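Local coordinates for glycosyl hydrolases family 2, sugar binding domain protein (Bacteroides uniformis str. 3978 T3 ii, PDB 6D1P) that probably hydrolyses O-glycosidic bonds as a gut bacterial beta-glucuronidase of glycoside hydrolase family 2, releasing glucuronic acid from its conjugates, at residues A[106-112]-A[136-142]; A[205-209]-A[412-416]. All coordinates share one frame; numbering follows the deposited sequence.

Contact 1 (A[106-112]-A[136-142]); sequences RTCLEFE and EWKADIT
Strands 106-111 and 137-140 pair antiparallel, L109 with A139 and F111 with W137 as hydrogen-bonded pairs, their axes 4.6 Å apart at closest. In the beta-sandwich sugar-binding domain, strand 137-140 is an edge of a four-stranded antiparallel sheet, and 106-111 lies between it and strand 194-199. F111 and W137 share the face that meets strand 117-122. The F111 ring lies in an offset stack on the six-membered ring of W137, centroids 4.0 Å apart and planes at 7°. CB of F111 sits over the five-membered ring, a CH-pi contact. At the other end R106 grips D140 side-on. NE of R106 meets OD2 of D140 at 3.0 Å, almost straight and in the guanidinium plane, while NH2 reaches OD1 from above the carboxylate plane, more bent (136°). With chi1 at -164°, D140 sets CG opposite its own N, and the carboxylate comes alongside R106. OD1 also accepts from N and OG1 of T142, the first an Asx turn at the start of helix 142-149. Replacing D140 by an alanine is likely to leave the R106 guanidinium without its carboxylate and T142 without this acceptor. OG1 of T142 accepts from the backbone N of T107 at 2.6 Å.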
ATOM      1  N   ARG A 106      12.888   2.728 -37.667  1.00 54.67           N
ATOM      2  CA  ARG A 106      11.848   2.397 -36.708  1.00 48.97           C
ATOM      3  C   ARG A 106      12.410   2.442 -35.294  1.00 43.87           C
ATOM      4  O   ARG A 106      13.567   2.071 -35.058  1.00 46.38           O
ATOM      5  CB  ARG A 106      11.238   1.034 -37.030  1.00 52.35           C
ATOM      6  CG  ARG A 106      10.705   0.981 -38.450  1.00 49.40           C
ATOM      7  CD  ARG A 106       9.525   0.050 -38.590  1.00 53.20           C
ATOM      8  NE  ARG A 106       8.380   0.464 -37.785  1.00 47.25           N
ATOM      9  CZ  ARG A 106       7.517   1.416 -38.133  1.00 51.29           C
ATOM     10  NH1 ARG A 106       7.674   2.078 -39.269  1.00 56.35           N
ATOM     11  NH2 ARG A 106       6.495   1.714 -37.338  1.00 52.45           N
ATOM     12  N   THR A 107      11.595   2.937 -34.364  1.00 43.39           N
ATOM     13  CA  THR A 107      12.008   3.145 -32.983  1.00 46.12           C
ATOM     14  C   THR A 107      11.148   2.279 -32.078  1.00 39.28           C
ATOM     15  O   THR A 107       9.916   2.365 -32.118  1.00 42.26           O
ATOM     16  CB  THR A 107      11.888   4.618 -32.552  1.00 45.69           C
ATOM     17  OG1 THR A 107      12.630   5.457 -33.442  1.00 43.79           O
ATOM     18  CG2 THR A 107      12.449   4.798 -31.149  1.00 44.19           C
ATOM     19  N   CYS A 108      11.802   1.467 -31.253  1.00 40.02           N
ATOM     20  CA  CYS A 108      11.123   0.559 -30.343  1.00 41.58           C
ATOM     21  C   CYS A 108      11.640   0.718 -28.926  1.00 42.61           C
ATOM     22  O   CYS A 108      12.846   0.887 -28.699  1.00 40.75           O
ATOM     23  CB  CYS A 108      11.307  -0.895 -30.770  1.00 39.38           C
ATOM     24  SG  CYS A 108      10.393  -1.294 -32.245  1.00 41.52           S
ATOM     25  N   LEU A 109      10.720   0.651 -27.975  1.00 40.20           N
ATOM     26  CA  LEU A 109      11.082   0.357 -26.601  1.00 37.29           C
ATOM     27  C   LEU A 109      11.129  -1.156 -26.459  1.00 34.36           C
ATOM     28  O   LEU A 109      10.174  -1.852 -26.824  1.00 35.43           O
ATOM     29  CB  LEU A 109      10.082   0.963 -25.629  1.00 30.98           C
ATOM     30  CG  LEU A 109      10.059   2.488 -25.671  1.00 35.77           C
ATOM     31  CD1 LEU A 109       8.968   3.016 -24.760  1.00 28.05           C
ATOM     32  CD2 LEU A 109      11.411   3.032 -25.249  1.00 37.97           C
ATOM     33  N   GLU A 110      12.252  -1.659 -25.986  1.00 31.06           N
ATOM     34  CA  GLU A 110      12.462  -3.078 -25.786  1.00 36.16           C
ATOM     35  C   GLU A 110      12.404  -3.370 -24.296  1.00 34.37           C
ATOM     36  O   GLU A 110      13.024  -2.655 -23.499  1.00 32.00           O
ATOM     37  CB  GLU A 110      13.818  -3.509 -26.347  1.00 36.41           C
ATOM     38  CG  GLU A 110      13.750  -4.374 -27.567  1.00 41.51           C
ATOM     39  CD  GLU A 110      15.073  -5.058 -27.836  1.00 45.11           C
ATOM     40  OE1 GLU A 110      15.997  -4.898 -27.004  1.00 41.19           O
ATOM     41  OE2 GLU A 110      15.184  -5.762 -28.855  1.00 48.58           O
ATOM     42  N   PHE A 111      11.679  -4.426 -23.930  1.00 30.52           N
ATOM     43  CA  PHE A 111      11.503  -4.822 -22.536  1.00 31.07           C
ATOM     44  C   PHE A 111      12.133  -6.191 -22.347  1.00 30.94           C
ATOM     45  O   PHE A 111      11.634  -7.184 -22.889  1.00 33.62           O
ATOM     46  CB  PHE A 111      10.024  -4.850 -22.152  1.00 28.86           C
ATOM     47  CG  PHE A 111       9.349  -3.524 -22.275  1.00 29.00           C
ATOM     48  CD1 PHE A 111       8.798  -3.132 -23.471  1.00 30.13           C
ATOM     49  CD2 PHE A 111       9.267  -2.671 -21.191  1.00 27.34           C
ATOM     50  CE1 PHE A 111       8.180  -1.910 -23.590  1.00 32.76           C
ATOM     51  CE2 PHE A 111       8.650  -1.443 -21.301  1.00 27.02           C
ATOM     52  CZ  PHE A 111       8.109  -1.058 -22.497  1.00 28.99           C
ATOM     53  N   GLU A 112      13.225  -6.249 -21.586  1.00 27.89           N
ATOM     54  CA  GLU A 112      13.818  -7.540 -21.280  1.00 29.88           C
ATOM     55  C   GLU A 112      13.015  -8.284 -20.228  1.00 30.94           C
ATOM     56  O   GLU A 112      13.208  -9.494 -20.057  1.00 28.79           O
ATOM     57  CB  GLU A 112      15.273  -7.370 -20.831  1.00 28.11           C
ATOM     58  CG  GLU A 112      16.118  -6.670 -21.881  1.00 32.44           C
ATOM     59  CD  GLU A 112      17.600  -6.603 -21.533  1.00 34.64           C
ATOM     60  OE1 GLU A 112      17.999  -7.099 -20.462  1.00 34.94           O
ATOM     61  OE2 GLU A 112      18.368  -6.045 -22.342  1.00 34.20           O
ATOM     62  N   GLU A 136      10.636 -11.586 -23.193  1.00 28.07           N
ATOM     63  CA  GLU A 136      10.972 -10.306 -23.799  1.00 26.30           C
ATOM     64  C   GLU A 136       9.942  -9.940 -24.847  1.00 27.45           C
ATOM     65  O   GLU A 136       9.358 -10.807 -25.504  1.00 28.11           O
ATOM     66  CB  GLU A 136      12.346 -10.344 -24.458  1.00 26.39           C
ATOM     67  CG  GLU A 136      13.430 -10.870 -23.571  1.00 32.74           C
ATOM     68  CD  GLU A 136      14.786 -10.774 -24.219  1.00 35.86           C
ATOM     69  OE1 GLU A 136      14.863 -10.919 -25.456  1.00 40.61           O
ATOM     70  OE2 GLU A 136      15.767 -10.538 -23.493  1.00 30.06           O
ATOM     71  N   TRP A 137       9.752  -8.637 -25.021  1.00 29.59           N
ATOM     72  CA  TRP A 137       8.755  -8.118 -25.947  1.00 32.49           C
ATOM     73  C   TRP A 137       9.135  -6.675 -26.234  1.00 31.73           C
ATOM     74  O   TRP A 137       9.986  -6.098 -25.557  1.00 34.59           O
ATOM     75  CB  TRP A 137       7.342  -8.252 -25.360  1.00 25.80           C
ATOM     76  CG  TRP A 137       7.220  -7.602 -23.989  1.00 29.22           C
ATOM     77  CD1 TRP A 137       7.679  -8.091 -22.799  1.00 25.27           C
ATOM     78  CD2 TRP A 137       6.587  -6.353 -23.691  1.00 26.93           C
ATOM     79  NE1 TRP A 137       7.382  -7.219 -21.781  1.00 26.78           N
ATOM     80  CE2 TRP A 137       6.715  -6.140 -22.302  1.00 28.37           C
ATOM     81  CE3 TRP A 137       5.938  -5.390 -24.464  1.00 27.75           C
ATOM     82  CZ2 TRP A 137       6.223  -4.999 -21.672  1.00 26.74           C
ATOM     83  CZ3 TRP A 137       5.443  -4.249 -23.830  1.00 31.08           C
ATOM     84  CH2 TRP A 137       5.600  -4.063 -22.449  1.00 26.22           C
ATOM     85  N   LYS A 138       8.498  -6.091 -27.247  1.00 34.67           N
ATOM     86  CA  LYS A 138       8.811  -4.721 -27.621  1.00 36.21           C
ATOM     87  C   LYS A 138       7.535  -3.961 -27.972  1.00 35.34           C
ATOM     88  O   LYS A 138       6.469  -4.541 -28.184  1.00 35.99           O
ATOM     89  CB  LYS A 138       9.806  -4.671 -28.787  1.00 38.82           C
ATOM     90  CG  LYS A 138       9.277  -5.234 -30.102  1.00 39.31           C
ATOM     91  CD  LYS A 138      10.337  -5.116 -31.193  1.00 39.10           C
ATOM     92  CE  LYS A 138       9.934  -5.873 -32.430  1.00 40.77           C
ATOM     93  NZ  LYS A 138       8.569  -5.455 -32.863  1.00 37.99           N
ATOM     94  N   ALA A 139       7.665  -2.638 -28.030  1.00 35.92           N
ATOM     95  CA  ALA A 139       6.592  -1.740 -28.441  1.00 36.43           C
ATOM     96  C   ALA A 139       7.147  -0.796 -29.495  1.00 39.26           C
ATOM     97  O   ALA A 139       8.126  -0.083 -29.240  1.00 41.06           O
ATOM     98  CB  ALA A 139       6.037  -0.950 -27.249  1.00 32.15           C
ATOM     99  N   ASP A 140       6.528  -0.793 -30.671  1.00 37.29           N
ATOM    100  CA  ASP A 140       6.981   0.029 -31.786  1.00 42.06           C
ATOM    101  C   ASP A 140       6.323   1.400 -31.662  1.00 39.36           C
ATOM    102  O   ASP A 140       5.126   1.549 -31.929  1.00 41.99           O
ATOM    103  CB  ASP A 140       6.645  -0.645 -33.117  1.00 40.60           C
ATOM    104  CG  ASP A 140       7.420  -0.052 -34.290  1.00 47.22           C
ATOM    105  OD1 ASP A 140       7.406   1.187 -34.442  1.00 43.51           O
ATOM    106  OD2 ASP A 140       8.050  -0.830 -35.055  1.00 48.26           O
ATOM    107  N   ILE A 141       7.097   2.404 -31.257  1.00 38.45           N
ATOM    108  CA  ILE A 141       6.532   3.726 -31.005  1.00 41.33           C
ATOM    109  C   ILE A 141       6.728   4.665 -32.188  1.00 42.91           C
ATOM    110  O   ILE A 141       6.470   5.870 -32.070  1.00 43.78           O
ATOM    111  CB  ILE A 141       7.114   4.335 -29.726  1.00 39.53           C
ATOM    112  CG1 ILE A 141       8.603   4.594 -29.913  1.00 40.74           C
ATOM    113  CG2 ILE A 141       6.870   3.407 -28.545  1.00 38.15           C
ATOM    114  CD1 ILE A 141       9.224   5.280 -28.746  1.00 41.97           C
ATOM    115  N   THR A 142       7.133   4.128 -33.340  1.00 45.00           N
ATOM    116  CA  THR A 142       7.569   4.950 -34.466  1.00 48.65           C
ATOM    117  C   THR A 142       6.468   5.896 -34.931  1.00 45.25           C
ATOM    118  O   THR A 142       6.687   7.106 -35.061  1.00 48.13           O
ATOM    119  CB  THR A 142       8.036   4.040 -35.610  1.00 45.53           C
ATOM    120  OG1 THR A 142       9.153   3.259 -35.171  1.00 43.11           O
ATOM    121  CG2 THR A 142       8.451   4.853 -36.818  1.00 46.55           C
TER

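Contact 2 (A[205-209]-A[412-416]). With GOL (glycerol), chain E.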
ATOM      1  N   GLU A 205      14.898  -9.493 -38.349  1.00 47.66           N
ATOM      2  CA  GLU A 205      13.845  -9.824 -37.401  1.00 50.84           C
ATOM      3  C   GLU A 205      14.260 -10.994 -36.513  1.00 52.54           C
ATOM      4  O   GLU A 205      14.208 -10.896 -35.283  1.00 51.10           O
ATOM      5  CB  GLU A 205      12.538 -10.124 -38.145  1.00 47.28           C
ATOM      6  CG  GLU A 205      11.290  -9.861 -37.317  1.00 57.37           C
ATOM      7  CD  GLU A 205      10.119  -9.355 -38.153  1.00 67.87           C
ATOM      8  OE1 GLU A 205       9.821  -8.137 -38.087  1.00 69.69           O
ATOM      9  OE2 GLU A 205       9.501 -10.170 -38.879  1.00 67.33           O
ATOM     10  N   GLN A 206      14.725 -12.085 -37.115  1.00 49.03           N
ATOM     11  CA  GLN A 206      15.112 -13.264 -36.358  1.00 50.53           C
ATOM     12  C   GLN A 206      16.344 -13.898 -36.994  1.00 45.94           C
ATOM     13  O   GLN A 206      16.508 -13.877 -38.216  1.00 44.31           O
ATOM     14  CB  GLN A 206      13.947 -14.260 -36.299  1.00 55.35           C
ATOM     15  CG  GLN A 206      14.049 -15.313 -35.207  1.00 56.37           C
ATOM     16  CD  GLN A 206      12.775 -16.140 -35.089  1.00 61.63           C
ATOM     17  OE1 GLN A 206      12.258 -16.348 -33.986  1.00 55.87           O
ATOM     18  NE2 GLN A 206      12.261 -16.619 -36.231  1.00 55.37           N
ATOM     19  N   ILE A 207      17.216 -14.455 -36.149  1.00 44.32           N
ATOM     20  CA  ILE A 207      18.438 -15.127 -36.594  1.00 45.76           C
ATOM     21  C   ILE A 207      18.634 -16.398 -35.784  1.00 42.28           C
ATOM     22  O   ILE A 207      19.108 -16.362 -34.641  1.00 45.49           O
ATOM     23  CB  ILE A 207      19.673 -14.208 -36.478  1.00 52.28           C
ATOM     24  CG1 ILE A 207      19.563 -13.051 -37.473  1.00 51.31           C
ATOM     25  CG2 ILE A 207      20.989 -14.995 -36.670  1.00 41.43           C
ATOM     26  CD1 ILE A 207      20.851 -12.317 -37.701  1.00 50.22           C
ATOM     27  N   ARG A 208      18.281 -17.530 -36.372  1.00 43.06           N
ATOM     28  CA  ARG A 208      18.327 -18.815 -35.689  1.00 40.68           C
ATOM     29  C   ARG A 208      19.582 -19.567 -36.122  1.00 45.35           C
ATOM     30  O   ARG A 208      19.878 -19.658 -37.320  1.00 47.03           O
ATOM     31  CB  ARG A 208      17.055 -19.611 -36.000  1.00 44.22           C
ATOM     32  CG  ARG A 208      17.068 -21.082 -35.632  1.00 48.92           C
ATOM     33  CD  ARG A 208      16.068 -21.828 -36.521  1.00 52.63           C
ATOM     34  NE  ARG A 208      15.681 -23.127 -35.983  1.00 51.48           N
ATOM     35  CZ  ARG A 208      14.443 -23.606 -36.050  1.00 54.12           C
ATOM     36  NH1 ARG A 208      13.491 -22.876 -36.623  1.00 52.85           N
ATOM     37  NH2 ARG A 208      14.148 -24.798 -35.534  1.00 49.66           N
ATOM     38  N   ILE A 209      20.326 -20.089 -35.152  1.00 42.78           N
ATOM     39  CA  ILE A 209      21.622 -20.700 -35.397  1.00 41.46           C
ATOM     40  C   ILE A 209      21.626 -22.065 -34.729  1.00 44.35           C
ATOM     41  O   ILE A 209      21.588 -22.155 -33.493  1.00 44.49           O
ATOM     42  CB  ILE A 209      22.776 -19.837 -34.875  1.00 38.46           C
ATOM     43  CG1 ILE A 209      22.730 -18.450 -35.509  1.00 42.28           C
ATOM     44  CG2 ILE A 209      24.108 -20.495 -35.183  1.00 40.34           C
ATOM     45  CD1 ILE A 209      23.887 -17.572 -35.118  1.00 40.89           C
ATOM     46  N   GLU A 412      12.077 -19.410 -28.755  1.00 30.60           N
ATOM     47  CA  GLU A 412      12.570 -18.584 -29.850  1.00 34.64           C
ATOM     48  C   GLU A 412      13.635 -17.596 -29.388  1.00 35.64           C
ATOM     49  O   GLU A 412      14.583 -17.322 -30.130  1.00 36.69           O
ATOM     50  CB  GLU A 412      11.409 -17.855 -30.523  1.00 35.96           C
ATOM     51  CG  GLU A 412      10.707 -18.730 -31.562  1.00 38.28           C
ATOM     52  CD  GLU A 412       9.504 -18.060 -32.188  1.00 41.29           C
ATOM     53  OE1 GLU A 412       9.141 -16.939 -31.744  1.00 49.00           O
ATOM     54  OE2 GLU A 412       8.912 -18.660 -33.111  1.00 37.34           O
ATOM     55  N   GLN A 413      13.514 -17.077 -28.162  1.00 30.55           N
ATOM     56  CA  GLN A 413      14.420 -16.049 -27.675  1.00 28.20           C
ATOM     57  C   GLN A 413      15.722 -16.605 -27.112  1.00 28.75           C
ATOM     58  O   GLN A 413      16.713 -15.873 -27.060  1.00 30.56           O
ATOM     59  CB  GLN A 413      13.706 -15.187 -26.618  1.00 29.01           C
ATOM     60  CG  GLN A 413      12.723 -14.178 -27.241  1.00 29.47           C
ATOM     61  CD  GLN A 413      11.695 -13.613 -26.255  1.00 28.68           C
ATOM     62  OE1 GLN A 413      11.923 -13.563 -25.050  1.00 29.15           O
ATOM     63  NE2 GLN A 413      10.563 -13.186 -26.779  1.00 28.29           N
ATOM     64  N   HIS A 414      15.758 -17.872 -26.697  1.00 31.62           N
ATOM     65  CA  HIS A 414      16.956 -18.441 -26.087  1.00 30.92           C
ATOM     66  C   HIS A 414      17.550 -19.628 -26.839  1.00 31.55           C
ATOM     67  O   HIS A 414      18.539 -20.203 -26.368  1.00 28.18           O
ATOM     68  CB  HIS A 414      16.659 -18.870 -24.644  1.00 24.69           C
ATOM     69  CG  HIS A 414      16.492 -17.726 -23.706  1.00 28.71           C
ATOM     70  ND1 HIS A 414      16.165 -17.893 -22.377  1.00 29.31           N
ATOM     71  CD2 HIS A 414      16.615 -16.392 -23.901  1.00 27.51           C
ATOM     72  CE1 HIS A 414      16.091 -16.708 -21.796  1.00 27.95           C
ATOM     73  NE2 HIS A 414      16.367 -15.783 -22.697  1.00 27.15           N
ATOM     74  N   ARG A 415      16.997 -20.014 -27.989  1.00 30.63           N
ATOM     75  CA  ARG A 415      17.458 -21.246 -28.624  1.00 28.49           C
ATOM     76  C   ARG A 415      18.902 -21.184 -29.105  1.00 31.90           C
ATOM     77  O   ARG A 415      19.516 -22.237 -29.287  1.00 36.66           O
ATOM     78  CB  ARG A 415      16.574 -21.598 -29.795  1.00 27.65           C
ATOM     79  CG  ARG A 415      16.549 -20.559 -30.867  1.00 32.21           C
ATOM     80  CD  ARG A 415      15.593 -21.034 -31.915  1.00 33.98           C
ATOM     81  NE  ARG A 415      15.032 -19.979 -32.738  1.00 37.15           N
ATOM     82  CZ  ARG A 415      13.898 -20.133 -33.409  1.00 43.55           C
ATOM     83  NH1 ARG A 415      13.249 -21.285 -33.318  1.00 41.67           N
ATOM     84  NH2 ARG A 415      13.405 -19.151 -34.152  1.00 44.56           N
ATOM     85  N   ASN A 416      19.464 -19.998 -29.327  1.00 33.77           N
ATOM     86  CA  ASN A 416      20.847 -19.924 -29.771  1.00 29.63           C
ATOM     87  C   ASN A 416      21.843 -20.170 -28.647  1.00 34.52           C
ATOM     88  O   ASN A 416      23.042 -20.286 -28.921  1.00 36.54           O
ATOM     89  CB  ASN A 416      21.138 -18.559 -30.411  1.00 33.91           C
ATOM     90  CG  ASN A 416      20.363 -18.331 -31.701  1.00 37.76           C
ATOM     91  OD1 ASN A 416      19.701 -19.230 -32.218  1.00 36.55           O
ATOM     92  ND2 ASN A 416      20.462 -17.121 -32.237  1.00 38.43           N
TER
HETATM   93  C1  GOL E 903      23.926 -24.039 -29.675  1.00 37.24           C
HETATM   94  O1  GOL E 903      24.593 -22.827 -29.699  1.00 36.75           O
HETATM   95  C2  GOL E 903      22.824 -23.963 -30.762  1.00 41.10           C
HETATM   96  O2  GOL E 903      23.322 -23.492 -31.979  1.00 41.70           O
HETATM   97  C3  GOL E 903      22.312 -25.410 -30.877  1.00 37.58           C
HETATM   98  O3  GOL E 903      21.013 -25.332 -31.398  1.00 40.13           O
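The guanidinium of R415 is covered on both faces. CG of R208 lies over one and CG of E412 over the opposite one, while CD of Q206 sits at the edge in its plane. The guanidinium of R208 lies flat on that of R415, centres 4.4 Å apart and planes at 19°. The overlap is partial: NH1 of R415 sits above the outer part of the R208 group. R415 turns CG between its backbone N and carbonyl carbon (chi1 61°), and its extended chain then crosses R208 at about a right angle. N416 bonds to the strand backbone. Its ND2 gives a nearly straight bond to O of I207 at 2.9 Å, in the amide plane, and also bonds to OE1 of Q301. OD1 of N416 accepts from N of I209 at 3.1 Å, with the donor above the carbonyl plane. A glycerol, probably from the crystallisation liquor, bridges O of I209 and O of N416. The contact joins strand 203-213 to segment 412-416 of the TIM barrel domain. Two like charges meet here, and the salt bridge from NE of R208 to E210 probably offsets part of their repulsion. N416 binds main-chain atoms of I207 and I209, not their side chains.

Overall arrangement
From the N terminus, contact 1 comes first. It closes a loop of 23 residues that holds strands 117-122 and 125-131 of the facing sheet, so it is local to the sugar-binding domain. Contact 2 opens only after contact 1 has closed. Its loop spans 202 residues, from the second, E-set-like domain into the TIM barrel domain. The two contacts are thus in series and neither nest nor cross. Their centres lie about 17 Å apart, on the same side of the chain's centre. They touch where O of E136 probably accepts a hydrogen bond from NE2 of Q413, at 3.0 Å. Segment 412-416 thus touches both beta domains: Q413 the first, and E412, R415 and N416 the second.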